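Local coordinates for ancillary protein 2 (Streptococcus pyogenes, PDB 4C0Z) that sits at the tip of the streptococcal pilus and mediates host-cell adhesion by binding targets covalently through reactive thioester bonds, this chain being its N-terminal thioester domain, at residues Q15-Y20 / Q197-T202; K27-Y32 / Y38-V43; E50-C55 / N108-D113; I105-N108 / D113-G116; N115-G120 / L171-N176. All coordinates share one frame; numbering follows the deposited sequence.

Contact 1: residues Q15-Y20 / Q197-T202; sequences QDYPWY and QSSDKT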
# COMPACT_ATOMS: atom_id res chain seq x y z
N GLN I 15 8.76 23.54 -10.15
CA GLN I 15 8.34 23.94 -11.48
C GLN I 15 7.48 22.84 -12.13
O GLN I 15 7.85 21.67 -12.09
CB GLN I 15 9.58 24.25 -12.35
CG GLN I 15 9.29 24.74 -13.78
CD GLN I 15 8.54 26.05 -13.85
OE1 GLN I 15 7.64 26.21 -14.68
NE2 GLN I 15 8.87 27.01 -13.00
N ASP I 16 6.30 23.23 -12.68
CA ASP I 16 5.28 22.37 -13.33
C ASP I 16 4.44 21.53 -12.35
O ASP I 16 3.57 20.78 -12.79
CB ASP I 16 5.87 21.46 -14.44
CG ASP I 16 6.59 22.17 -15.57
OD1 ASP I 16 6.24 23.35 -15.85
OD2 ASP I 16 7.44 21.54 -16.21
N TYR I 17 4.67 21.64 -11.03
CA TYR I 17 3.91 20.90 -10.03
C TYR I 17 3.31 21.90 -9.02
O TYR I 17 3.77 21.97 -7.88
CB TYR I 17 4.80 19.82 -9.34
CG TYR I 17 5.18 18.68 -10.27
CD1 TYR I 17 6.14 18.85 -11.26
CD2 TYR I 17 4.54 17.45 -10.19
CE1 TYR I 17 6.46 17.83 -12.15
CE2 TYR I 17 4.88 16.40 -11.05
CZ TYR I 17 5.83 16.60 -12.04
OH TYR I 17 6.15 15.61 -12.93
N PRO I 18 2.28 22.70 -9.41
CA PRO I 18 1.76 23.74 -8.50
C PRO I 18 0.72 23.31 -7.45
O PRO I 18 0.47 24.07 -6.50
CB PRO I 18 1.19 24.76 -9.46
CG PRO I 18 0.68 23.94 -10.59
CD PRO I 18 1.61 22.79 -10.74
N TRP I 19 0.10 22.12 -7.64
CA TRP I 19 -0.94 21.62 -6.75
C TRP I 19 -0.39 21.05 -5.47
O TRP I 19 0.59 20.30 -5.48
CB TRP I 19 -1.84 20.60 -7.46
CG TRP I 19 -2.71 21.21 -8.51
CD1 TRP I 19 -2.37 21.50 -9.80
CD2 TRP I 19 -4.07 21.62 -8.35
NE1 TRP I 19 -3.43 22.08 -10.46
CE2 TRP I 19 -4.50 22.17 -9.59
CE3 TRP I 19 -4.99 21.60 -7.28
CZ2 TRP I 19 -5.80 22.65 -9.79
CZ3 TRP I 19 -6.27 22.09 -7.48
CH2 TRP I 19 -6.66 22.61 -8.72
N TYR I 20 -1.02 21.40 -4.35
CA TYR I 20 -0.67 20.90 -3.03
C TYR I 20 -1.62 19.73 -2.73
O TYR I 20 -2.83 19.89 -2.79
CB TYR I 20 -0.78 22.04 -1.99
CG TYR I 20 -0.63 21.63 -0.54
CD1 TYR I 20 0.38 20.75 -0.14
CD2 TYR I 20 -1.43 22.20 0.45
CE1 TYR I 20 0.53 20.39 1.19
CE2 TYR I 20 -1.29 21.83 1.79
CZ TYR I 20 -0.31 20.91 2.15
OH TYR I 20 -0.17 20.54 3.47
N GLN I 197 -0.26 14.03 -10.71
CA GLN I 197 1.02 13.35 -10.75
C GLN I 197 1.94 13.91 -9.69
O GLN I 197 2.21 15.10 -9.69
CB GLN I 197 1.66 13.44 -12.15
CG GLN I 197 3.01 12.75 -12.26
CD GLN I 197 3.68 12.92 -13.60
OE1 GLN I 197 3.14 13.53 -14.53
NE2 GLN I 197 4.88 12.40 -13.73
N SER I 198 2.42 13.05 -8.78
CA SER I 198 3.35 13.43 -7.72
C SER I 198 4.72 13.77 -8.29
O SER I 198 5.23 12.98 -9.07
CB SER I 198 3.53 12.28 -6.72
OG SER I 198 4.35 12.69 -5.64
N SER I 199 5.30 14.90 -7.85
CA SER I 199 6.65 15.35 -8.23
C SER I 199 7.68 14.36 -7.72
O SER I 199 8.58 13.95 -8.45
CB SER I 199 6.92 16.73 -7.64
OG SER I 199 8.23 17.16 -7.94
N ASP I 200 7.50 13.95 -6.46
CA ASP I 200 8.33 13.02 -5.73
C ASP I 200 7.78 11.61 -6.06
O ASP I 200 6.67 11.28 -5.64
CB ASP I 200 8.22 13.33 -4.23
CG ASP I 200 9.15 12.53 -3.32
OD1 ASP I 200 9.59 11.44 -3.72
OD2 ASP I 200 9.46 13.02 -2.21
N LYS I 201 8.58 10.79 -6.76
CA LYS I 201 8.19 9.44 -7.20
C LYS I 201 8.03 8.42 -6.04
O LYS I 201 7.56 7.33 -6.24
CB LYS I 201 9.13 8.92 -8.30
CG LYS I 201 9.03 9.67 -9.62
CD LYS I 201 7.77 9.29 -10.39
CE LYS I 201 7.63 9.99 -11.73
NZ LYS I 201 6.26 9.82 -12.29
N THR I 202 8.37 8.82 -4.84
CA THR I 202 8.26 8.02 -3.61
C THR I 202 6.81 8.13 -3.03
O THR I 202 6.40 7.31 -2.19
CB THR I 202 9.41 8.54 -2.72
OG1 THR I 202 10.45 7.57 -2.65
CG2 THR I 202 8.99 9.06 -1.43
O HOH W 1 6.27 13.34 -11.41
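The ring of Y17 lies against the backbone of Q197-S199. S199 sits over one face of the ring. In one of the two conformers of S199, its CB makes a CH-pi contact 3.9 Å from the centroid of the Y17 ring, displaced toward the rim on the CG and CD2 side. The CA of S199 is over the same ring, 3.5 Å from Y17 CE2. At the edge, in the ring plane, Q197 O approaches Y17 CE2 to 3.3 Å. Y17 CG is anti to its own carbonyl carbon (chi1 -69°), and this turns the ring toward the other segment.

No direct hydrogen bond joins the two segments. A water makes a polar bridge: it lies 2.7 Å from Y17 OH and donates to S198 O at 2.6 Å. The side chain of Q197 runs extended past the phenol, with the amide plane steeply inclined to the ring.

The second shell fixes the Q197-T202 backbone. S198 OG donates to D200 O at 2.7 Å, and D200 OD1 accepts from T202 N in an Asx turn. S198 N is held by N205 OD1. Strand 72-78 lies between the flanking strands, pairing with W19 on one side and Q197 on the other. The contact thus packs the lead-in to strand 19-23 against the end of strand 191-198, where the antiparallel barrel of the thioester domain closes.

Contact 2: residues K27-Y32 / Y38-V43; sequences KGYPDY and YHNLKV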
# COMPACT_ATOMS: atom_id res chain seq x y z
N LYS I 27 -4.55 16.83 12.86
CA LYS I 27 -4.93 17.68 14.01
C LYS I 27 -5.78 18.86 13.55
O LYS I 27 -5.43 19.56 12.59
CB LYS I 27 -3.68 18.20 14.76
CG LYS I 27 -3.10 17.22 15.77
CD LYS I 27 -1.91 17.83 16.50
CE LYS I 27 -1.31 16.90 17.52
NZ LYS I 27 -2.05 16.96 18.80
N GLY I 28 -6.93 19.04 14.18
CA GLY I 28 -7.86 20.09 13.80
C GLY I 28 -9.11 19.55 13.12
O GLY I 28 -10.16 20.22 13.13
N TYR I 29 -9.01 18.35 12.53
CA TYR I 29 -10.15 17.71 11.88
C TYR I 29 -11.11 17.21 12.97
O TYR I 29 -10.64 16.73 14.00
CB TYR I 29 -9.67 16.54 10.99
CG TYR I 29 -10.75 15.97 10.09
CD1 TYR I 29 -11.61 14.98 10.56
CD2 TYR I 29 -10.90 16.42 8.78
CE1 TYR I 29 -12.62 14.47 9.75
CE2 TYR I 29 -11.90 15.90 7.96
CZ TYR I 29 -12.76 14.93 8.45
OH TYR I 29 -13.75 14.44 7.64
N PRO I 30 -12.46 17.35 12.80
CA PRO I 30 -13.38 16.88 13.86
C PRO I 30 -13.27 15.39 14.18
O PRO I 30 -13.31 14.54 13.27
CB PRO I 30 -14.77 17.25 13.32
CG PRO I 30 -14.59 17.40 11.85
CD PRO I 30 -13.21 17.95 11.68
N ASP I 31 -13.08 15.07 15.48
CA ASP I 31 -12.93 13.71 16.04
C ASP I 31 -11.62 13.03 15.61
O ASP I 31 -11.51 11.81 15.72
CB ASP I 31 -14.16 12.81 15.75
CG ASP I 31 -14.60 11.93 16.91
OD1 ASP I 31 -13.82 11.04 17.32
OD2 ASP I 31 -15.76 12.07 17.35
N TYR I 32 -10.62 13.81 15.17
CA TYR I 32 -9.34 13.28 14.73
C TYR I 32 -8.64 12.46 15.80
O TYR I 32 -8.48 12.92 16.93
CB TYR I 32 -8.39 14.41 14.25
CG TYR I 32 -6.99 13.89 13.95
CD1 TYR I 32 -6.74 13.09 12.84
CD2 TYR I 32 -5.93 14.14 14.82
CE1 TYR I 32 -5.48 12.55 12.60
CE2 TYR I 32 -4.65 13.64 14.57
CZ TYR I 32 -4.44 12.86 13.45
OH TYR I 32 -3.20 12.33 13.18
N TYR I 38 -8.07 6.35 9.15
CA TYR I 38 -8.87 7.14 8.22
C TYR I 38 -7.95 8.06 7.40
O TYR I 38 -6.83 8.34 7.81
CB TYR I 38 -9.90 8.01 8.98
CG TYR I 38 -11.10 7.28 9.54
CD1 TYR I 38 -11.88 6.46 8.73
CD2 TYR I 38 -11.55 7.53 10.84
CE1 TYR I 38 -13.04 5.85 9.22
CE2 TYR I 38 -12.70 6.93 11.34
CZ TYR I 38 -13.44 6.09 10.53
OH TYR I 38 -14.58 5.47 11.04
N HIS I 39 -8.46 8.51 6.24
CA HIS I 39 -7.80 9.48 5.37
C HIS I 39 -8.85 10.36 4.80
O HIS I 39 -10.01 9.95 4.65
CB HIS I 39 -7.01 8.79 4.22
CG HIS I 39 -5.95 7.88 4.72
ND1 HIS I 39 -4.72 8.36 5.14
CD2 HIS I 39 -5.99 6.54 4.96
CE1 HIS I 39 -4.06 7.32 5.61
NE2 HIS I 39 -4.78 6.20 5.50
N ASN I 40 -8.46 11.60 4.46
CA ASN I 40 -9.32 12.54 3.80
C ASN I 40 -8.41 13.39 2.93
O ASN I 40 -8.00 14.48 3.30
CB ASN I 40 -10.18 13.37 4.77
CG ASN I 40 -11.30 14.10 4.07
OD1 ASN I 40 -11.30 14.31 2.85
ND2 ASN I 40 -12.29 14.52 4.85
N LEU I 41 -8.04 12.82 1.80
CA LEU I 41 -7.11 13.43 0.85
C LEU I 41 -7.73 14.55 0.08
O LEU I 41 -8.89 14.47 -0.35
CB LEU I 41 -6.47 12.39 -0.07
CG LEU I 41 -5.92 11.12 0.59
CD1 LEU I 41 -5.52 10.08 -0.43
CD2 LEU I 41 -4.79 11.42 1.55
N LYS I 42 -6.95 15.62 -0.06
CA LYS I 42 -7.37 16.83 -0.75
C LYS I 42 -6.27 17.36 -1.65
O LYS I 42 -5.10 17.10 -1.40
CB LYS I 42 -7.75 17.92 0.27
CG LYS I 42 -9.25 18.12 0.47
CD LYS I 42 -9.92 17.08 1.32
CE LYS I 42 -11.11 17.63 2.07
NZ LYS I 42 -12.37 16.96 1.67
N VAL I 43 -6.67 18.11 -2.67
CA VAL I 43 -5.78 18.86 -3.56
C VAL I 43 -6.33 20.28 -3.62
O VAL I 43 -7.55 20.47 -3.66
CB VAL I 43 -5.51 18.29 -4.99
CG1 VAL I 43 -4.76 16.97 -4.93
CG2 VAL I 43 -6.78 18.17 -5.82
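Y29 and N40 meet through one bond between their side-chain ends. N40 ND2 donates to Y29 OH at 3.1 Å, with an N-H...O angle of 137°, so the bond is bent. The hydroxyl lies close to the amide plane of N40. The same nitrogen also approaches the ring obliquely, 3.4 Å from Y29 CE2. The two side chains cross at about a right angle, and their planes are steeply inclined.

Both residues use the same first torsion. CG is anti to the backbone N in Y29 (chi1 -170°) and in N40 (chi1 -166°), which sends each group out to meet the other although the CA atoms are 9.6 Å apart. Y29 begins a type II turn closed by Y32 N to Y29 O. Its ring has P30 CD over one face and meets Y25 edge-to-face.

The carbonyl end of N40 is engaged too. K42 curls back, bent at chi2, and its NZ donates to N40 OD1 at 3.1 Å. Q52 NE2 on the next strand binds the same oxygen, and Q52 OE1 receives K42 NZ. The buried amide therefore has partners at both ends. K42 NZ and Q52 NE2, both donors, mark the oxygen. That leaves ND2 for the phenol oxygen, which accepts from it in a bent bond.

Contact 3: residues E50-C55 / N108-D113; sequences EYQAYC and NGYPND
Q52 and Y54 are the residues of E50-C55 that meet the turn at Y110 and P111. Q52 comes first. Its CG is anti to the backbone N (chi1 -174°). CB and CG run alongside the P111 ring, with Q52 CB 4.1 Å from P111 CD. The bend at chi2 then turns the amide to Y110, with OE1 at the edge of the ring, in its plane, 3.7 Å from Y110 CE1. The amide plane stands 78° from that ring. The polar end of Q52 is held chiefly by K42 and N40, on and just before strand 41-44.

Y54 follows two residues later and gives the one hydrogen bond of the contact. Its OH donates to Y110 O at 2.7 Å. The carbonyl lies at the edge of the Y54 ring, near its plane, while the hydroxyl is tilted 29° from the carbonyl plane. The same OH of Y54 lies 3.6 Å from Y110 CB. The peptide bond before P111 is cis, and P111 CB sits over the centre of the Y110 ring.

C55 ends the segment. It is the cysteine of the thioester cross-link with Q204, and spermidine touches it. Strand 51-56 lies between strands 41-44 and 205-211. The 108-113 turn leaves helix 98-108 and rests on helix 123-138, where Y110 packs on I127 and its N bonds T130 OG1.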
# COMPACT_ATOMS: atom_id res chain seq x y z
N GLU I 50 -10.76 23.33 -1.96
CA GLU I 50 -10.19 21.99 -1.82
C GLU I 50 -11.03 21.04 -2.65
O GLU I 50 -12.26 21.12 -2.62
CB GLU I 50 -10.25 21.49 -0.37
CG GLU I 50 -9.45 22.27 0.64
CD GLU I 50 -9.55 21.68 2.04
OE1 GLU I 50 -10.68 21.36 2.48
OE2 GLU I 50 -8.50 21.54 2.70
N TYR I 51 -10.39 20.13 -3.34
CA TYR I 51 -11.06 19.10 -4.14
C TYR I 51 -10.84 17.76 -3.45
O TYR I 51 -9.73 17.48 -3.02
CB TYR I 51 -10.48 19.09 -5.57
CG TYR I 51 -10.73 20.38 -6.32
CD1 TYR I 51 -9.83 21.44 -6.23
CD2 TYR I 51 -11.89 20.57 -7.06
CE1 TYR I 51 -10.07 22.65 -6.89
CE2 TYR I 51 -12.14 21.77 -7.72
CZ TYR I 51 -11.23 22.81 -7.63
OH TYR I 51 -11.48 23.99 -8.29
N GLN I 52 -11.91 16.94 -3.29
CA GLN I 52 -11.80 15.61 -2.68
C GLN I 52 -10.91 14.76 -3.59
O GLN I 52 -11.15 14.69 -4.80
CB GLN I 52 -13.20 14.95 -2.50
CG GLN I 52 -13.16 13.62 -1.74
CD GLN I 52 -12.77 13.79 -0.29
OE1 GLN I 52 -13.32 14.63 0.42
NE2 GLN I 52 -11.80 13.01 0.20
N ALA I 53 -9.84 14.18 -3.02
CA ALA I 53 -8.90 13.35 -3.76
C ALA I 53 -8.84 11.94 -3.21
O ALA I 53 -9.19 11.70 -2.06
CB ALA I 53 -7.51 13.97 -3.75
N TYR I 54 -8.43 10.99 -4.07
CA TYR I 54 -8.23 9.58 -3.75
C TYR I 54 -6.88 9.20 -4.32
O TYR I 54 -6.49 9.70 -5.38
CB TYR I 54 -9.37 8.71 -4.31
CG TYR I 54 -10.68 8.97 -3.60
CD1 TYR I 54 -10.98 8.34 -2.39
CD2 TYR I 54 -11.58 9.93 -4.07
CE1 TYR I 54 -12.14 8.63 -1.69
CE2 TYR I 54 -12.77 10.21 -3.39
CZ TYR I 54 -13.05 9.56 -2.19
OH TYR I 54 -14.23 9.80 -1.52
N CYS I 55 -6.15 8.35 -3.61
CA CYS I 55 -4.82 7.94 -4.02
C CYS I 55 -4.79 6.65 -4.82
O CYS I 55 -5.76 5.88 -4.80
CB CYS I 55 -3.89 7.86 -2.82
SG CYS I 55 -4.34 6.59 -1.62
N ASN I 108 -20.64 8.31 -7.80
CA ASN I 108 -21.49 7.59 -6.86
C ASN I 108 -21.00 7.53 -5.42
O ASN I 108 -21.77 7.16 -4.52
CB ASN I 108 -21.76 6.18 -7.37
CG ASN I 108 -22.80 6.16 -8.44
OD1 ASN I 108 -24.00 6.14 -8.15
ND2 ASN I 108 -22.36 6.22 -9.69
N GLY I 109 -19.72 7.85 -5.21
CA GLY I 109 -19.08 7.79 -3.90
C GLY I 109 -19.08 9.09 -3.15
O GLY I 109 -19.83 10.01 -3.47
N TYR I 110 -18.21 9.19 -2.13
CA TYR I 110 -18.12 10.39 -1.32
C TYR I 110 -17.38 11.55 -2.01
O TYR I 110 -16.26 11.34 -2.50
CB TYR I 110 -17.50 10.08 0.06
CG TYR I 110 -17.50 11.29 0.99
CD1 TYR I 110 -16.47 12.23 0.94
CD2 TYR I 110 -18.56 11.53 1.85
CE1 TYR I 110 -16.49 13.36 1.75
CE2 TYR I 110 -18.59 12.66 2.67
CZ TYR I 110 -17.54 13.57 2.62
OH TYR I 110 -17.55 14.68 3.43
N PRO I 111 -17.93 12.79 -2.02
CA PRO I 111 -19.23 13.21 -1.45
C PRO I 111 -20.42 13.28 -2.42
O PRO I 111 -21.55 13.52 -1.97
CB PRO I 111 -18.89 14.62 -0.94
CG PRO I 111 -17.91 15.16 -1.97
CD PRO I 111 -17.20 13.95 -2.57
N ASN I 112 -20.17 13.12 -3.74
CA ASN I 112 -21.19 13.26 -4.78
C ASN I 112 -22.43 12.41 -4.54
O ASN I 112 -23.54 12.95 -4.55
CB ASN I 112 -20.62 13.04 -6.18
CG ASN I 112 -21.34 13.85 -7.24
OD1 ASN I 112 -21.46 15.06 -7.14
ND2 ASN I 112 -21.84 13.19 -8.29
N ASP I 113 -22.26 11.10 -4.29
CA ASP I 113 -23.33 10.14 -3.96
C ASP I 113 -24.66 10.37 -4.73
O ASP I 113 -25.73 10.38 -4.12
CB ASP I 113 -23.55 10.21 -2.42
CG ASP I 113 -24.44 9.13 -1.84
OD1 ASP I 113 -24.42 7.99 -2.38
OD2 ASP I 113 -25.12 9.40 -0.83

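Contact 4: residues I105-N108 / D113-G116; sequences ILYN and DRNG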
# COMPACT_ATOMS: atom_id res chain seq x y z
N ILE I 105 -17.30 5.59 -9.98
CA ILE I 105 -17.06 5.45 -8.54
C ILE I 105 -17.08 6.82 -7.88
O ILE I 105 -17.73 6.98 -6.85
CB ILE I 105 -15.76 4.67 -8.22
CG1 ILE I 105 -15.91 3.18 -8.59
CG2 ILE I 105 -15.35 4.82 -6.73
CD1 ILE I 105 -14.59 2.46 -8.67
N LEU I 106 -16.39 7.80 -8.47
CA LEU I 106 -16.32 9.15 -7.92
C LEU I 106 -17.69 9.83 -7.93
O LEU I 106 -18.05 10.46 -6.94
CB LEU I 106 -15.24 9.99 -8.62
CG LEU I 106 -13.79 9.49 -8.46
CD1 LEU I 106 -12.80 10.41 -9.15
CD2 LEU I 106 -13.40 9.37 -7.00
N TYR I 107 -18.47 9.62 -9.01
CA TYR I 107 -19.82 10.15 -9.19
C TYR I 107 -20.81 9.58 -8.17
O TYR I 107 -21.70 10.29 -7.72
CB TYR I 107 -20.30 9.85 -10.62
CG TYR I 107 -21.58 10.53 -11.04
CD1 TYR I 107 -21.63 11.90 -11.27
CD2 TYR I 107 -22.74 9.79 -11.29
CE1 TYR I 107 -22.81 12.53 -11.66
CE2 TYR I 107 -23.92 10.40 -11.70
CZ TYR I 107 -23.94 11.77 -11.89
OH TYR I 107 -25.09 12.39 -12.33
N ASN I 108 -20.64 8.31 -7.80
CA ASN I 108 -21.49 7.59 -6.86
C ASN I 108 -21.00 7.53 -5.42
O ASN I 108 -21.77 7.16 -4.52
CB ASN I 108 -21.76 6.18 -7.37
CG ASN I 108 -22.80 6.16 -8.44
OD1 ASN I 108 -24.00 6.14 -8.15
ND2 ASN I 108 -22.36 6.22 -9.69
N ASP I 113 -22.26 11.10 -4.29
CA ASP I 113 -23.33 10.14 -3.96
C ASP I 113 -24.66 10.37 -4.73
O ASP I 113 -25.73 10.38 -4.12
CB ASP I 113 -23.55 10.21 -2.42
CG ASP I 113 -24.44 9.13 -1.84
OD1 ASP I 113 -24.42 7.99 -2.38
OD2 ASP I 113 -25.12 9.40 -0.83
N ARG I 114 -24.59 10.62 -6.06
CA ARG I 114 -25.77 10.95 -6.87
C ARG I 114 -26.89 9.88 -6.82
O ARG I 114 -28.06 10.26 -6.89
CB ARG I 114 -25.37 11.31 -8.33
CG ARG I 114 -26.49 11.88 -9.24
CD ARG I 114 -26.62 13.40 -9.30
NE ARG I 114 -26.47 13.97 -10.65
CZ ARG I 114 -27.24 14.91 -11.19
NH1 ARG I 114 -28.28 15.39 -10.53
NH2 ARG I 114 -26.99 15.35 -12.42
N ASN I 115 -26.57 8.59 -6.65
CA ASN I 115 -27.61 7.55 -6.61
C ASN I 115 -27.87 6.97 -5.20
O ASN I 115 -28.56 5.95 -5.06
CB ASN I 115 -27.33 6.45 -7.63
CG ASN I 115 -27.49 6.91 -9.05
OD1 ASN I 115 -28.59 7.21 -9.52
ND2 ASN I 115 -26.39 6.95 -9.77
N GLY I 116 -27.38 7.67 -4.18
CA GLY I 116 -27.57 7.33 -2.77
C GLY I 116 -26.95 6.03 -2.29
O GLY I 116 -27.40 5.49 -1.28
O HOH W 2 -24.50 6.76 -5.00
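The Y107 ring and the side chain of R114 form one closely fitted part of this contact. R114 CB lies over a face of the ring in a CH-pi contact, 4.1 Å from the Y107 centroid and offset toward the rim. The arginine bends at chi2 and chi3 (93° and 121°) and turns its NE to the hydroxyl. R114 NE donates to Y107 OH at 2.7 Å, with an N-H...O angle of 150°. The hydroxyl is at the guanidinium edge, somewhat tilted from its plane, and ring and guanidinium planes are steeply inclined.

N108 and N115 make the second close pair. N115 ND2 donates to N108 OD1 at 3.0 Å, nearly straight, and the two amides are almost coplanar. Each has another partner: N108 ND2 bonds R104 O, and N115 ND2 also bonds N185 O.

This is the C-terminal end of helix 98-108, over which the chain folds back as a type I turn, D113-G116. The backbone meets it more loosely. R114 N to Y107 O is a weak bond of 3.3 Å, and D113 CA makes a CA-H...O contact with N108 O at 3.4 Å. A water probably bridges N108 O and D113 OD1, while M118 N binds that carboxylate oxygen directly. The solvent side is that of R114, exposed although Y107 engages its CB and NE; Y107 and N108 are buried.

Contact 5: residues N115-G120 / L171-N176; sequences NGIMKG and LKRLIN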
# COMPACT_ATOMS: atom_id res chain seq x y z
N ASN I 115 -26.57 8.59 -6.65
CA ASN I 115 -27.61 7.55 -6.61
C ASN I 115 -27.87 6.97 -5.20
O ASN I 115 -28.56 5.95 -5.06
CB ASN I 115 -27.33 6.45 -7.63
CG ASN I 115 -27.49 6.91 -9.05
OD1 ASN I 115 -28.59 7.21 -9.52
ND2 ASN I 115 -26.39 6.95 -9.77
N GLY I 116 -27.38 7.67 -4.18
CA GLY I 116 -27.57 7.33 -2.77
C GLY I 116 -26.95 6.03 -2.29
O GLY I 116 -27.40 5.49 -1.28
N ILE I 117 -25.91 5.53 -2.99
CA ILE I 117 -25.20 4.30 -2.60
C ILE I 117 -24.55 4.45 -1.21
O ILE I 117 -24.55 3.49 -0.43
CB ILE I 117 -24.18 3.85 -3.71
CG1 ILE I 117 -24.92 3.35 -4.97
CG2 ILE I 117 -23.16 2.82 -3.19
CD1 ILE I 117 -24.01 3.06 -6.17
N MET I 118 -24.07 5.67 -0.89
CA MET I 118 -23.39 6.01 0.36
C MET I 118 -24.33 6.44 1.50
O MET I 118 -23.85 6.78 2.58
CB MET I 118 -22.32 7.11 0.12
CG MET I 118 -21.44 6.89 -1.11
SD MET I 118 -20.68 5.24 -1.29
CE MET I 118 -19.59 5.22 0.11
N LYS I 119 -25.67 6.42 1.28
CA LYS I 119 -26.66 6.82 2.28
C LYS I 119 -26.51 6.05 3.60
O LYS I 119 -26.38 4.82 3.60
CB LYS I 119 -28.09 6.69 1.73
CG LYS I 119 -29.18 7.31 2.61
CD LYS I 119 -30.49 6.55 2.51
CE LYS I 119 -31.37 6.75 3.71
NZ LYS I 119 -32.70 6.11 3.52
N GLY I 120 -26.48 6.81 4.70
CA GLY I 120 -26.35 6.27 6.05
C GLY I 120 -24.93 6.02 6.51
O GLY I 120 -24.71 5.72 7.69
N LEU I 171 -19.59 -0.98 -1.11
CA LEU I 171 -18.39 -1.41 -1.83
C LEU I 171 -18.76 -2.37 -2.96
O LEU I 171 -18.27 -2.20 -4.08
CB LEU I 171 -17.36 -2.06 -0.87
CG LEU I 171 -16.04 -2.56 -1.52
CD1 LEU I 171 -15.18 -1.41 -2.05
CD2 LEU I 171 -15.26 -3.43 -0.54
N LYS I 172 -19.65 -3.35 -2.66
CA LYS I 172 -20.17 -4.34 -3.59
C LYS I 172 -20.79 -3.67 -4.82
O LYS I 172 -20.50 -4.06 -5.96
CB LYS I 172 -21.21 -5.24 -2.89
CG LYS I 172 -21.60 -6.48 -3.68
CD LYS I 172 -22.80 -7.19 -3.10
CE LYS I 172 -23.06 -8.54 -3.74
NZ LYS I 172 -23.52 -8.42 -5.15
N ARG I 173 -21.62 -2.64 -4.57
CA ARG I 173 -22.31 -1.90 -5.62
C ARG I 173 -21.35 -1.05 -6.46
O ARG I 173 -21.48 -1.05 -7.68
CB ARG I 173 -23.45 -1.06 -5.04
CG ARG I 173 -24.61 -1.91 -4.50
CD ARG I 173 -25.63 -1.06 -3.76
NE ARG I 173 -26.51 -0.33 -4.68
CZ ARG I 173 -27.39 0.59 -4.30
NH1 ARG I 173 -27.51 0.92 -3.02
NH2 ARG I 173 -28.14 1.21 -5.20
N LEU I 174 -20.38 -0.36 -5.82
CA LEU I 174 -19.40 0.50 -6.50
C LEU I 174 -18.44 -0.23 -7.46
O LEU I 174 -18.05 0.35 -8.47
CB LEU I 174 -18.56 1.32 -5.48
CG LEU I 174 -19.25 2.44 -4.73
CD1 LEU I 174 -18.33 3.04 -3.68
CD2 LEU I 174 -19.74 3.53 -5.67
N ILE I 175 -18.03 -1.46 -7.12
CA ILE I 175 -17.07 -2.21 -7.94
C ILE I 175 -17.75 -3.10 -9.00
O ILE I 175 -17.05 -3.79 -9.75
CB ILE I 175 -16.05 -3.01 -7.08
CG1 ILE I 175 -16.73 -4.15 -6.27
CG2 ILE I 175 -15.21 -2.07 -6.20
CD1 ILE I 175 -15.81 -5.25 -5.84
N ASN I 176 -19.10 -3.07 -9.08
CA ASN I 176 -19.87 -3.83 -10.07
C ASN I 176 -20.39 -2.86 -11.15
O ASN I 176 -21.35 -2.13 -10.88
CB ASN I 176 -21.02 -4.59 -9.39
CG ASN I 176 -21.87 -5.44 -10.30
OD1 ASN I 176 -21.60 -5.64 -11.50
ND2 ASN I 176 -22.94 -6.00 -9.73
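The two backbones come nearest at I117 and R173, with CA atoms 7.5 Å apart. I117 lies in a type I turn, G116-K119, closed by K119 N to G116 O at 3.2 Å. G116 enters it with positive phi. The partner is the last turn of helix 161-174, with I175 N still bonded to L171 O at 3.1 Å.

The side chain of I117 reaches both R173 and L174. Its CG1 sits over the centre of one guanidinium face, 3.8 Å from R173 CZ. R173 bends at chi3 (78°), which lays the flat group across the isoleucine, and its NE forms a salt bridge with E179. I117 CG2 is anti to the backbone N and points to the leucine instead, 4.2 Å from L174 CG.

M118 starts away from the helix but returns. The bend at chi2 (-50°) brings its SD back to 4.0 Å from L174 CD1, the two side chains crossing at about a right angle. No hydrogen bond spans the segments. M118 also packs on A126, V129 and T130 of helix 123-138, and both I117 and L174 touch N108. An aliphatic group on a guanidinium face, beside apolar packing, thus joins the loop before helix 123-138 to the end of helix 161-174, in the helical part of the thioester domain.

Overall arrangement
Contacts 1, 2 and 3 all reach the six-stranded antiparallel barrel. Contacts 2 and 3 lie on neighbouring strands, with L41 O 2.9 Å from A53 N. W19 of contact 1 packs on V43 of contact 2 and Y51 of contact 3. Contacts 3, 4 and 5 each use part of the chain from the end of helix 98-108 to G120: contacts 3 and 4 share N108 and D113, contacts 4 and 5 share N115 and G116, with centres about 7 Å apart in the latter pair. Contacts 1 and 5 are about 32 Å apart, centre to centre, on opposite sides of the chain's centre. Spermidine touches C55, the thioester cysteine of contact 3; the Y54 and S198 side chains are each about 10 Å from it.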